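Local coordinates for uncharacterized protein (Pyrococcus furiosus, PDB 4XLZ), which probably removes an acetyl group from N,N'-diacetylchitobiose as a metal-dependent deacetylase of carbohydrate esterase family 14, at residues A[38-43]-A[148-153]; A[67-72]-A[108-113]; A[119-124]-A[155-160]; A[137-142]-A[188-193]. One frame throughout, in Å; residues are numbered along the deposited sequence.

Contact 1 of 4, residues A[38-43]-A[148-153]; sequences EPHPDD and HPDHRR. With CD (cadmium ion), chain G.
H40, D43 and H151 converge on one cadmium ion, and the contact between 38-43 and 148-153 is a worked example of how a loop and a helix start share a metal. H40 gives ND1 and H151 gives NE2, each 2.3 Å from the cadmium. D43 is bidentate, binding the ion with OD2 at 2.3 Å and OD1 at the longer 2.6 Å, and OD1 is also hydrogen-bonded to Y191 OH. Its carboxylate meets the H151 ring tip to tip, the two planes 85° apart. D43 OD2 also accepts from H40 N, so one ligand steadies the backbone of another.

Packing is tight around the imidazoles. P39 CG sits over one face of H151, 3.7 Å from the ring centroid, and H259 of the second subunit meets H151 edge-to-face. On the far side of its own ring from ND1, H40 NE2 donates to the anti lone pair of D150 OD1, 2.9 Å away, and that oxygen also accepts from T112 N. This second-shell carboxylate thus helps fix the rotation of H40.

H148, partly exposed, forms the looser side, where water 1 is a further cadmium ligand. Its ring presents a face to H40 CE1, 3.5 Å from NE2, while ND1 caps the helix by accepting from D150 N. An alanine here would probably leave D150 N without its capping acceptor and H40 CE1 without the ring face beside it. The His-Pro-Asp-Asp and His-Pro-Asp-His sequences that supply the ligands are characteristic of the His-Asp-His metal site of GlcNAc-PI de-N-acetylase relatives.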
# COMPACT_ATOMS: atom_id res chain seq x y z
N GLU A 38 -24.54 -1.20 -3.15
CA GLU A 38 -24.27 -1.29 -4.61
C GLU A 38 -22.89 -0.81 -4.89
O GLU A 38 -22.44 0.22 -4.41
CB GLU A 38 -25.27 -0.49 -5.51
CG GLU A 38 -25.45 0.98 -5.00
CD GLU A 38 -26.48 1.75 -5.84
OE1 GLU A 38 -27.09 1.15 -6.72
OE2 GLU A 38 -26.55 3.02 -5.71
N PRO A 39 -22.22 -1.47 -5.81
CA PRO A 39 -20.87 -1.00 -6.20
C PRO A 39 -20.87 0.31 -6.94
O PRO A 39 -20.03 1.19 -6.66
CB PRO A 39 -20.33 -2.16 -7.14
CG PRO A 39 -21.06 -3.41 -6.68
CD PRO A 39 -22.53 -2.89 -6.22
N HIS A 40 -21.88 0.46 -7.90
CA HIS A 40 -21.99 1.68 -8.71
C HIS A 40 -23.46 2.12 -8.68
O HIS A 40 -24.32 1.34 -8.33
CB HIS A 40 -21.67 1.28 -10.21
CG HIS A 40 -20.34 0.63 -10.32
ND1 HIS A 40 -20.24 -0.68 -10.78
CD2 HIS A 40 -19.08 1.12 -10.17
CE1 HIS A 40 -18.94 -0.99 -10.84
NE2 HIS A 40 -18.21 0.09 -10.48
N PRO A 41 -23.65 3.41 -9.05
CA PRO A 41 -25.05 3.90 -9.15
C PRO A 41 -25.74 3.04 -10.33
O PRO A 41 -25.20 2.88 -11.42
CB PRO A 41 -24.87 5.34 -9.69
CG PRO A 41 -23.47 5.73 -9.21
CD PRO A 41 -22.68 4.43 -9.44
N ASP A 42 -26.79 2.42 -9.93
CA ASP A 42 -27.67 1.58 -10.74
C ASP A 42 -27.63 0.14 -10.40
O ASP A 42 -28.53 -0.59 -10.76
CB ASP A 42 -27.61 1.77 -12.26
CG ASP A 42 -26.37 1.14 -12.97
OD1 ASP A 42 -25.75 0.18 -12.43
OD2 ASP A 42 -26.03 1.55 -14.14
N ASP A 43 -26.64 -0.29 -9.56
CA ASP A 43 -26.69 -1.72 -9.33
C ASP A 43 -27.81 -2.26 -8.42
O ASP A 43 -28.26 -3.39 -8.58
CB ASP A 43 -25.31 -2.23 -8.63
CG ASP A 43 -24.19 -2.28 -9.59
OD1 ASP A 43 -24.36 -3.00 -10.68
OD2 ASP A 43 -23.14 -1.60 -9.45
N HIS A 148 -15.32 -7.61 -12.51
CA HIS A 148 -15.15 -6.18 -12.09
C HIS A 148 -14.72 -6.21 -10.58
O HIS A 148 -15.47 -6.65 -9.71
CB HIS A 148 -16.54 -5.47 -12.19
CG HIS A 148 -16.34 -3.97 -12.26
ND1 HIS A 148 -15.49 -3.28 -11.40
CD2 HIS A 148 -16.79 -3.06 -13.16
CE1 HIS A 148 -15.44 -2.00 -11.76
NE2 HIS A 148 -16.23 -1.85 -12.86
N PRO A 149 -13.52 -5.68 -10.36
CA PRO A 149 -12.99 -5.76 -8.94
C PRO A 149 -13.91 -4.95 -8.01
O PRO A 149 -14.07 -5.30 -6.84
CB PRO A 149 -11.62 -5.08 -9.02
CG PRO A 149 -11.64 -4.23 -10.29
CD PRO A 149 -12.53 -5.07 -11.29
N ASP A 150 -14.60 -3.87 -8.52
CA ASP A 150 -15.47 -3.13 -7.58
C ASP A 150 -16.61 -4.06 -7.14
O ASP A 150 -17.16 -3.90 -6.05
CB ASP A 150 -16.14 -1.90 -8.27
CG ASP A 150 -15.18 -0.79 -8.62
OD1 ASP A 150 -15.56 0.12 -9.41
OD2 ASP A 150 -13.98 -0.73 -8.16
N HIS A 151 -17.13 -4.93 -8.03
CA HIS A 151 -18.22 -5.81 -7.60
C HIS A 151 -17.73 -6.87 -6.60
O HIS A 151 -18.40 -7.08 -5.58
CB HIS A 151 -18.78 -6.50 -8.88
CG HIS A 151 -19.81 -5.63 -9.56
ND1 HIS A 151 -21.06 -6.11 -9.84
CD2 HIS A 151 -19.78 -4.30 -9.86
CE1 HIS A 151 -21.78 -5.08 -10.39
NE2 HIS A 151 -21.00 -4.02 -10.48
N ARG A 152 -16.59 -7.54 -6.90
CA ARG A 152 -16.13 -8.58 -5.98
C ARG A 152 -15.80 -7.92 -4.59
O ARG A 152 -16.23 -8.47 -3.56
CB ARG A 152 -14.82 -9.17 -6.51
CG ARG A 152 -15.01 -9.95 -7.83
CD ARG A 152 -13.69 -10.65 -8.20
NE ARG A 152 -12.59 -9.73 -8.51
CZ ARG A 152 -12.06 -9.49 -9.66
NH1 ARG A 152 -12.61 -10.01 -10.80
NH2 ARG A 152 -11.04 -8.67 -9.78
N ARG A 153 -15.14 -6.79 -4.66
CA ARG A 153 -14.78 -6.15 -3.37
C ARG A 153 -16.02 -5.68 -2.59
O ARG A 153 -16.03 -5.81 -1.33
CB ARG A 153 -13.82 -5.01 -3.60
CG ARG A 153 -12.42 -5.54 -4.10
CD ARG A 153 -11.53 -4.42 -4.55
NE ARG A 153 -10.24 -5.02 -4.87
CZ ARG A 153 -9.14 -4.33 -4.87
NH1 ARG A 153 -9.10 -2.95 -4.73
NH2 ARG A 153 -7.94 -5.04 -5.04
CD CD G . -21.96 -2.14 -11.37
O HOH W 1 -20.67 -2.36 -13.60

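Contact 2 of 4, residues A[67-72]-A[108-113]; sequences MTDGYM and NYRDTE
T68 and Y109 pair where two parallel strands of a beta-alpha-beta unit end, and the two segments stay together beyond the sheet through side-chain bonds to backbone. Y109 N donates to O of selenomethionine M67 at 3.3 Å, and a weak bond runs from D69 N to Y109 O.

Two aspartates then replace strand pairing. D69 OD1 takes D111 N at 2.9 Å and, from the opposite face of its carboxylate, Y71 N, the latter closing an Asx turn. In return D111 OD2 receives N of selenomethionine M72 at 2.9 Å from above its own plane.

The guanidinium of R110 lies flat on the Y71 ring, the planes only 7° apart. A bend about the CG-CD bond (chi3 -69°) carries NE over the ring centre, and CZ stands 4.1 Å from the centroid, a cation-pi contact. An alanine at Y71 would probably strip this face from the guanidinium and leave the arginine freer to turn, though NH1 also bonds N108 O of the third subunit. Water 3 joins R110 NE to D69 OD2.

Helix 81-99 packs A85 against D69, helix 118-131 covers M67 and Y109 with V120, and helix 149-164 brings D150 to T68.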
# COMPACT_ATOMS: atom_id res chain seq x y z
N MSE A 67 -20.99 2.41 -3.22
CA MSE A 67 -19.52 2.39 -2.85
C MSE A 67 -18.69 3.32 -3.67
O MSE A 67 -17.75 3.93 -3.20
CB MSE A 67 -18.94 0.98 -3.17
CG MSE A 67 -19.70 -0.21 -2.52
SE MSE A 67 -19.72 -0.08 -0.55
CE MSE A 67 -17.88 -0.33 -0.22
N THR A 68 -19.06 3.55 -4.96
CA THR A 68 -18.28 4.35 -5.87
C THR A 68 -19.12 5.42 -6.59
O THR A 68 -20.37 5.48 -6.44
CB THR A 68 -17.50 3.55 -6.95
OG1 THR A 68 -18.46 3.12 -7.96
CG2 THR A 68 -16.79 2.33 -6.40
N ASP A 69 -18.45 6.27 -7.31
CA ASP A 69 -19.13 7.46 -7.90
C ASP A 69 -19.49 7.21 -9.37
O ASP A 69 -20.12 8.08 -9.97
CB ASP A 69 -18.17 8.64 -7.82
CG ASP A 69 -16.76 8.39 -8.40
OD1 ASP A 69 -16.62 7.37 -9.16
OD2 ASP A 69 -15.84 9.19 -8.03
N GLY A 70 -19.19 6.05 -9.90
CA GLY A 70 -19.56 5.86 -11.34
C GLY A 70 -18.75 6.69 -12.33
O GLY A 70 -19.11 6.80 -13.58
N TYR A 71 -17.61 7.29 -11.97
CA TYR A 71 -16.74 8.18 -12.77
C TYR A 71 -16.38 7.64 -14.13
O TYR A 71 -16.12 8.41 -15.06
CB TYR A 71 -15.46 8.43 -11.87
CG TYR A 71 -14.39 9.29 -12.41
CD1 TYR A 71 -14.26 10.61 -11.89
CD2 TYR A 71 -13.44 8.81 -13.31
CE1 TYR A 71 -13.19 11.43 -12.28
CE2 TYR A 71 -12.38 9.59 -13.73
CZ TYR A 71 -12.26 10.90 -13.18
OH TYR A 71 -11.21 11.69 -13.60
N MSE A 72 -16.19 6.31 -14.21
CA MSE A 72 -15.58 5.77 -15.42
C MSE A 72 -16.63 5.36 -16.46
O MSE A 72 -16.24 4.94 -17.58
CB MSE A 72 -14.77 4.50 -15.09
CG MSE A 72 -13.57 4.83 -14.23
SE MSE A 72 -12.23 5.81 -15.30
CE MSE A 72 -11.04 6.02 -13.76
N ASN A 108 -18.22 7.56 -2.27
CA ASN A 108 -17.43 8.35 -3.18
C ASN A 108 -16.01 7.83 -3.51
O ASN A 108 -15.24 8.57 -4.03
CB ASN A 108 -17.29 9.86 -2.71
CG ASN A 108 -18.67 10.64 -2.77
OD1 ASN A 108 -19.08 11.23 -1.77
ND2 ASN A 108 -19.20 10.63 -3.79
N TYR A 109 -15.83 6.56 -3.29
CA TYR A 109 -14.55 6.00 -3.87
C TYR A 109 -14.65 6.06 -5.42
O TYR A 109 -15.78 5.96 -5.97
CB TYR A 109 -14.30 4.52 -3.38
CG TYR A 109 -14.01 4.55 -1.87
CD1 TYR A 109 -12.73 4.89 -1.47
CD2 TYR A 109 -14.97 4.18 -0.98
CE1 TYR A 109 -12.41 4.99 -0.11
CE2 TYR A 109 -14.66 4.19 0.45
CZ TYR A 109 -13.41 4.66 0.79
OH TYR A 109 -13.19 4.77 2.17
N ARG A 110 -13.54 6.28 -6.08
CA ARG A 110 -13.65 6.42 -7.53
C ARG A 110 -13.91 5.02 -8.14
O ARG A 110 -13.31 4.01 -7.83
CB ARG A 110 -12.38 7.00 -8.14
CG ARG A 110 -12.60 7.24 -9.68
CD ARG A 110 -11.37 8.05 -10.26
NE ARG A 110 -11.43 9.46 -9.69
CZ ARG A 110 -10.46 10.36 -9.89
NH1 ARG A 110 -9.37 10.02 -10.59
NH2 ARG A 110 -10.56 11.58 -9.37
N ASP A 111 -14.84 5.03 -9.10
CA ASP A 111 -15.11 3.81 -9.93
C ASP A 111 -13.85 3.27 -10.53
O ASP A 111 -13.02 4.00 -11.04
CB ASP A 111 -16.06 4.41 -11.04
CG ASP A 111 -16.58 3.40 -11.98
OD1 ASP A 111 -16.44 2.17 -11.89
OD2 ASP A 111 -17.28 3.93 -12.94
N THR A 112 -13.74 1.94 -10.37
CA THR A 112 -12.58 1.09 -10.82
C THR A 112 -11.45 1.15 -9.78
O THR A 112 -10.42 0.49 -10.00
CB THR A 112 -11.98 1.34 -12.22
OG1 THR A 112 -11.30 2.58 -12.35
CG2 THR A 112 -13.17 1.21 -13.31
N GLU A 113 -11.66 1.92 -8.70
CA GLU A 113 -10.58 2.18 -7.70
C GLU A 113 -11.18 1.91 -6.35
O GLU A 113 -10.55 2.40 -5.33
CB GLU A 113 -10.05 3.62 -7.82
CG GLU A 113 -9.60 3.89 -9.31
CD GLU A 113 -8.90 5.19 -9.52
OE1 GLU A 113 -8.47 5.43 -10.66
OE2 GLU A 113 -8.85 6.08 -8.54
O HOH W 2 -20.44 6.88 -3.94
O HOH W 3 -13.77 10.56 -8.56

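Contact 3 of 4, residues A[119-124]-A[155-160]; sequences EVRKDL and GFLAIE
R121 and E160 each turn CG anti to the carbonyl carbon, and the arginine, with chi1 at -64°, then runs extended from CG to NE, which brings NE across to the glutamate on the other helix. R121 NE and NH2 both donate to E160 OE1 in a salt bridge, each 2.8 Å from it, a side-on grip on a single oxygen. The oxygen lies in the guanidinium plane, whereas both nitrogens approach it from one face of the carboxylate, whose plane is turned 43° from the guanidinium.

L157 lies between the helices beside this bridge. Its two methyls divide the work: CD1 meets V120 CG1 at 3.7 Å, and CD2 touches R121 CG at 3.6 Å, crossing the arginine at about a right angle. Further along, L124 CD1 rests 3.7 Å from L157 O.

Segments 119-124 and 155-160 cross at -57°, their axes 9.4 Å apart. Y116 makes a cation-pi contact with R121 and is hydrogen-bonded through OH to E160 OE2, which also pairs with R152 of the fifth subunit. With two arginines and a tyrosine around a buried carboxylate, E160 is likely to remain ionised, and the same charge serves both the helix packing and the subunit interface.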
# COMPACT_ATOMS: atom_id res chain seq x y z
N GLU A 119 -9.97 0.39 5.91
CA GLU A 119 -10.60 1.71 5.85
C GLU A 119 -12.03 1.60 5.26
O GLU A 119 -12.98 2.26 5.77
CB GLU A 119 -9.69 2.60 5.02
CG GLU A 119 -10.39 3.95 4.80
CD GLU A 119 -9.57 4.91 4.01
OE1 GLU A 119 -8.64 4.50 3.27
OE2 GLU A 119 -9.82 6.10 4.10
N VAL A 120 -12.20 0.84 4.16
CA VAL A 120 -13.60 0.82 3.60
C VAL A 120 -14.52 0.03 4.48
O VAL A 120 -15.68 0.38 4.68
CB VAL A 120 -13.51 0.13 2.23
CG1 VAL A 120 -14.96 0.16 1.58
CG2 VAL A 120 -12.57 0.97 1.27
N ARG A 121 -14.02 -1.03 5.19
CA ARG A 121 -14.87 -1.71 6.18
C ARG A 121 -15.29 -0.71 7.18
O ARG A 121 -16.47 -0.80 7.68
CB ARG A 121 -14.07 -2.84 6.90
CG ARG A 121 -13.65 -4.00 5.88
CD ARG A 121 -13.11 -5.16 6.78
NE ARG A 121 -12.52 -6.15 5.87
CZ ARG A 121 -11.27 -6.08 5.38
NH1 ARG A 121 -10.32 -5.37 5.97
NH2 ARG A 121 -11.02 -6.85 4.32
N LYS A 122 -14.39 0.14 7.71
CA LYS A 122 -14.82 1.11 8.74
C LYS A 122 -15.93 1.99 8.21
O LYS A 122 -16.85 2.35 8.99
CB LYS A 122 -13.63 1.99 9.15
CG LYS A 122 -12.65 1.19 10.00
CD LYS A 122 -11.52 2.20 10.32
CE LYS A 122 -10.58 1.52 11.26
NZ LYS A 122 -9.38 2.57 11.31
N ASP A 123 -15.93 2.41 6.93
CA ASP A 123 -17.05 3.27 6.44
C ASP A 123 -18.39 2.47 6.54
O ASP A 123 -19.45 2.96 6.98
CB ASP A 123 -16.85 3.52 4.94
CG ASP A 123 -15.81 4.50 4.66
OD1 ASP A 123 -15.46 5.37 5.56
OD2 ASP A 123 -15.27 4.39 3.50
N LEU A 124 -18.38 1.18 6.11
CA LEU A 124 -19.59 0.35 6.15
C LEU A 124 -20.02 0.14 7.57
O LEU A 124 -21.20 0.20 7.90
CB LEU A 124 -19.39 -1.00 5.43
CG LEU A 124 -19.15 -0.79 3.93
CD1 LEU A 124 -18.99 -2.23 3.35
CD2 LEU A 124 -20.36 -0.12 3.22
N GLY A 155 -18.92 -7.11 -2.49
CA GLY A 155 -19.51 -8.27 -1.83
C GLY A 155 -18.73 -8.72 -0.57
O GLY A 155 -19.33 -8.94 0.46
N PHE A 156 -17.43 -8.86 -0.78
CA PHE A 156 -16.64 -9.34 0.39
C PHE A 156 -16.64 -8.32 1.49
O PHE A 156 -16.81 -8.70 2.64
CB PHE A 156 -15.15 -9.55 -0.09
CG PHE A 156 -14.93 -10.81 -0.93
CD1 PHE A 156 -15.34 -12.05 -0.43
CD2 PHE A 156 -14.35 -10.64 -2.20
CE1 PHE A 156 -15.08 -13.22 -1.23
CE2 PHE A 156 -14.13 -11.82 -3.02
CZ PHE A 156 -14.52 -13.09 -2.50
N LEU A 157 -16.44 -7.05 1.16
CA LEU A 157 -16.42 -6.01 2.23
C LEU A 157 -17.77 -5.93 2.94
O LEU A 157 -17.81 -5.68 4.16
CB LEU A 157 -16.07 -4.68 1.67
CG LEU A 157 -14.61 -4.55 1.10
CD1 LEU A 157 -14.52 -3.23 0.22
CD2 LEU A 157 -13.59 -4.45 2.29
N ALA A 158 -18.88 -6.14 2.21
CA ALA A 158 -20.17 -6.07 2.91
C ALA A 158 -20.37 -7.19 3.89
O ALA A 158 -20.74 -6.97 5.04
CB ALA A 158 -21.30 -6.17 1.80
N ILE A 159 -19.97 -8.43 3.50
CA ILE A 159 -20.13 -9.60 4.36
C ILE A 159 -19.25 -9.37 5.60
O ILE A 159 -19.66 -9.58 6.74
CB ILE A 159 -19.71 -10.87 3.63
CG1 ILE A 159 -20.74 -11.11 2.54
CG2 ILE A 159 -19.69 -12.07 4.62
CD1 ILE A 159 -20.26 -12.20 1.50
N GLU A 160 -17.98 -8.99 5.36
CA GLU A 160 -17.01 -8.76 6.48
C GLU A 160 -17.53 -7.71 7.39
O GLU A 160 -17.41 -7.83 8.66
CB GLU A 160 -15.68 -8.34 5.87
CG GLU A 160 -15.08 -9.50 5.09
CD GLU A 160 -14.05 -9.00 4.00
OE1 GLU A 160 -13.67 -7.83 3.97
OE2 GLU A 160 -13.70 -9.85 3.13

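Contact 4 of 4, residues A[137-142]-A[188-193]; sequences FAPDPW and ALYYTH. With CD (cadmium ion), chain J.
A138 N donates to A188 O in the parallel pairing of strands 135-139 and 186-190, Y190 N returns to A138 O at 2.9 Å, and D140 N continues to Y190 O. Short CA-H...O contacts accompany these backbone bonds, such as L189 CA to A138 O at 3.1 Å.

The polar side-chain bonds gather on D140. With CG anti to the backbone N (chi1 179°), its carboxylate divides its oxygens: OD1 accepts from T192 OG1 at 2.7 Å by the anti lone pair, while OD2 takes W142 N at 2.9 Å from above the carboxylate plane, an Asx turn. Water 5 extends the first link from OD1 to H193 N, and water 4 joins D140 O to Y191 O. In one of its two conformers H193 binds another cadmium ion through NE2 at 2.2 Å, together with waters 6, 7 and 8 and D265 of the second subunit.

Apolar contacts cover the remainder. A188 CB touches F137 CE2 at 3.5 Å, and P139 lies alongside Y190, pointing the same way, with CD 3.9 Å from CZ. L189 CD1 meets the edge of W142 at CZ3, 4.2 Å away. F28 and M48 pack on F137, and A158 of helix 149-164 lies against A138.

Two neighbouring parallel strands whose connection runs through helix 149-164 are the beta-alpha-beta crossover of a Rossmann-like fold, here at one edge of the five-stranded parallel sheet.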
# COMPACT_ATOMS: atom_id res chain seq x y z
N PHE A 137 -28.24 -6.21 1.99
CA PHE A 137 -28.14 -6.85 0.68
C PHE A 137 -26.83 -6.37 0.00
O PHE A 137 -26.47 -5.19 0.09
CB PHE A 137 -29.30 -6.39 -0.23
CG PHE A 137 -30.67 -6.89 0.22
CD1 PHE A 137 -31.35 -6.21 1.21
CD2 PHE A 137 -31.25 -7.99 -0.40
CE1 PHE A 137 -32.65 -6.71 1.65
CE2 PHE A 137 -32.50 -8.49 0.02
CZ PHE A 137 -33.23 -7.82 1.04
N ALA A 138 -26.18 -7.29 -0.69
CA ALA A 138 -24.93 -6.94 -1.42
C ALA A 138 -24.73 -7.94 -2.56
O ALA A 138 -25.34 -9.04 -2.53
CB ALA A 138 -23.72 -7.04 -0.42
N PRO A 139 -23.84 -7.63 -3.52
CA PRO A 139 -23.53 -8.65 -4.55
C PRO A 139 -22.89 -9.90 -4.01
O PRO A 139 -22.12 -9.78 -3.04
CB PRO A 139 -22.53 -7.94 -5.51
CG PRO A 139 -22.85 -6.41 -5.28
CD PRO A 139 -23.16 -6.35 -3.76
N ASP A 140 -23.12 -11.03 -4.62
CA ASP A 140 -22.44 -12.27 -4.24
C ASP A 140 -21.02 -12.20 -4.82
O ASP A 140 -20.84 -12.26 -6.04
CB ASP A 140 -23.25 -13.40 -4.92
CG ASP A 140 -22.67 -14.76 -4.65
OD1 ASP A 140 -23.40 -15.80 -4.91
OD2 ASP A 140 -21.50 -14.89 -4.20
N PRO A 141 -20.00 -12.12 -3.96
CA PRO A 141 -18.63 -11.96 -4.54
C PRO A 141 -18.10 -13.25 -5.12
O PRO A 141 -17.07 -13.12 -5.81
CB PRO A 141 -17.82 -11.56 -3.22
CG PRO A 141 -18.57 -12.35 -2.09
CD PRO A 141 -20.09 -12.17 -2.47
N TRP A 142 -18.80 -14.31 -4.98
CA TRP A 142 -18.35 -15.59 -5.59
C TRP A 142 -19.08 -15.83 -6.91
O TRP A 142 -18.94 -16.95 -7.49
CB TRP A 142 -18.68 -16.75 -4.68
CG TRP A 142 -17.86 -16.62 -3.37
CD1 TRP A 142 -16.51 -16.87 -3.22
CD2 TRP A 142 -18.37 -16.16 -2.11
NE1 TRP A 142 -16.15 -16.60 -1.89
CE2 TRP A 142 -17.28 -16.18 -1.19
CE3 TRP A 142 -19.65 -15.84 -1.66
CZ2 TRP A 142 -17.44 -15.83 0.17
CZ3 TRP A 142 -19.81 -15.40 -0.32
CH2 TRP A 142 -18.70 -15.44 0.56
N ALA A 188 -28.50 -10.84 2.48
CA ALA A 188 -28.95 -11.55 1.26
C ALA A 188 -28.08 -11.09 0.11
O ALA A 188 -27.91 -9.90 -0.09
CB ALA A 188 -30.49 -11.16 1.00
N LEU A 189 -27.57 -12.07 -0.66
CA LEU A 189 -26.61 -11.74 -1.77
C LEU A 189 -27.43 -11.76 -3.07
O LEU A 189 -28.06 -12.77 -3.40
CB LEU A 189 -25.50 -12.78 -1.84
CG LEU A 189 -24.73 -12.79 -0.48
CD1 LEU A 189 -23.68 -13.90 -0.72
CD2 LEU A 189 -24.07 -11.44 -0.18
N TYR A 190 -27.34 -10.65 -3.79
CA TYR A 190 -27.96 -10.62 -5.15
C TYR A 190 -26.86 -10.75 -6.20
O TYR A 190 -25.70 -10.94 -5.87
CB TYR A 190 -28.81 -9.36 -5.34
CG TYR A 190 -28.10 -7.96 -5.26
CD1 TYR A 190 -27.87 -7.29 -4.00
CD2 TYR A 190 -27.59 -7.38 -6.42
CE1 TYR A 190 -27.24 -6.07 -4.03
CE2 TYR A 190 -26.95 -6.12 -6.38
CZ TYR A 190 -26.75 -5.51 -5.17
OH TYR A 190 -26.13 -4.27 -5.22
N TYR A 191 -27.22 -10.68 -7.49
CA TYR A 191 -26.25 -10.97 -8.54
C TYR A 191 -25.62 -12.36 -8.31
O TYR A 191 -24.35 -12.48 -8.28
CB TYR A 191 -25.18 -9.88 -8.70
CG TYR A 191 -25.53 -8.53 -9.33
CD1 TYR A 191 -26.49 -8.44 -10.37
CD2 TYR A 191 -24.88 -7.37 -8.89
CE1 TYR A 191 -26.74 -7.23 -10.95
CE2 TYR A 191 -25.13 -6.10 -9.49
CZ TYR A 191 -26.10 -6.07 -10.51
OH TYR A 191 -26.20 -4.89 -11.13
N THR A 192 -26.48 -13.37 -8.09
CA THR A 192 -25.98 -14.70 -7.65
C THR A 192 -26.32 -15.79 -8.63
O THR A 192 -27.45 -15.79 -9.21
CB THR A 192 -26.50 -14.99 -6.26
OG1 THR A 192 -25.90 -16.22 -5.80
CG2 THR A 192 -28.07 -15.14 -6.16
N HIS A 193 -25.35 -16.65 -8.86
CA HIS A 193 -25.58 -17.92 -9.64
C HIS A 193 -26.23 -19.01 -8.73
O HIS A 193 -26.67 -20.05 -9.29
CB HIS A 193 -24.22 -18.36 -10.23
CG HIS A 193 -24.18 -19.70 -10.92
ND1 HIS A 193 -23.35 -20.71 -10.49
CD2 HIS A 193 -24.80 -20.18 -12.04
CE1 HIS A 193 -23.49 -21.76 -11.27
NE2 HIS A 193 -24.37 -21.48 -12.21
CD CD J . -24.74 -22.89 -13.90
O HOH W 4 -22.26 -10.70 -7.71
O HOH W 5 -22.95 -16.68 -7.52
O HOH W 6 -23.51 -23.74 -12.24
O HOH W 7 -24.87 -25.15 -14.18
O HOH W 8 -26.78 -21.85 -14.68

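How the contacts relate
Contact 1 holds the catalytic-type metal site with its cadmium, and contact 4, centred 11 Å off, supplies a second-shell residue: Y191 OH lies 2.7 Å from D43 OD1, a metal ligand. Contact 2, its centre 9 Å away, supports the D150 and P39 that flank the site, through T112 N to D150 OD1 at 2.7 Å and T68 OG1 to P39 O at 2.8 Å. Contact 3 follows contact 1 along helix 149-164 and backs the sheet: A158 CB packs 3.4 Å from A138 CB of contact 4, and D123 OD2 meets Y109 OH of contact 2 at 2.5 Å. Contacts 2 and 4 lie on the same sheet, with centres about 19 Å apart, and do not touch.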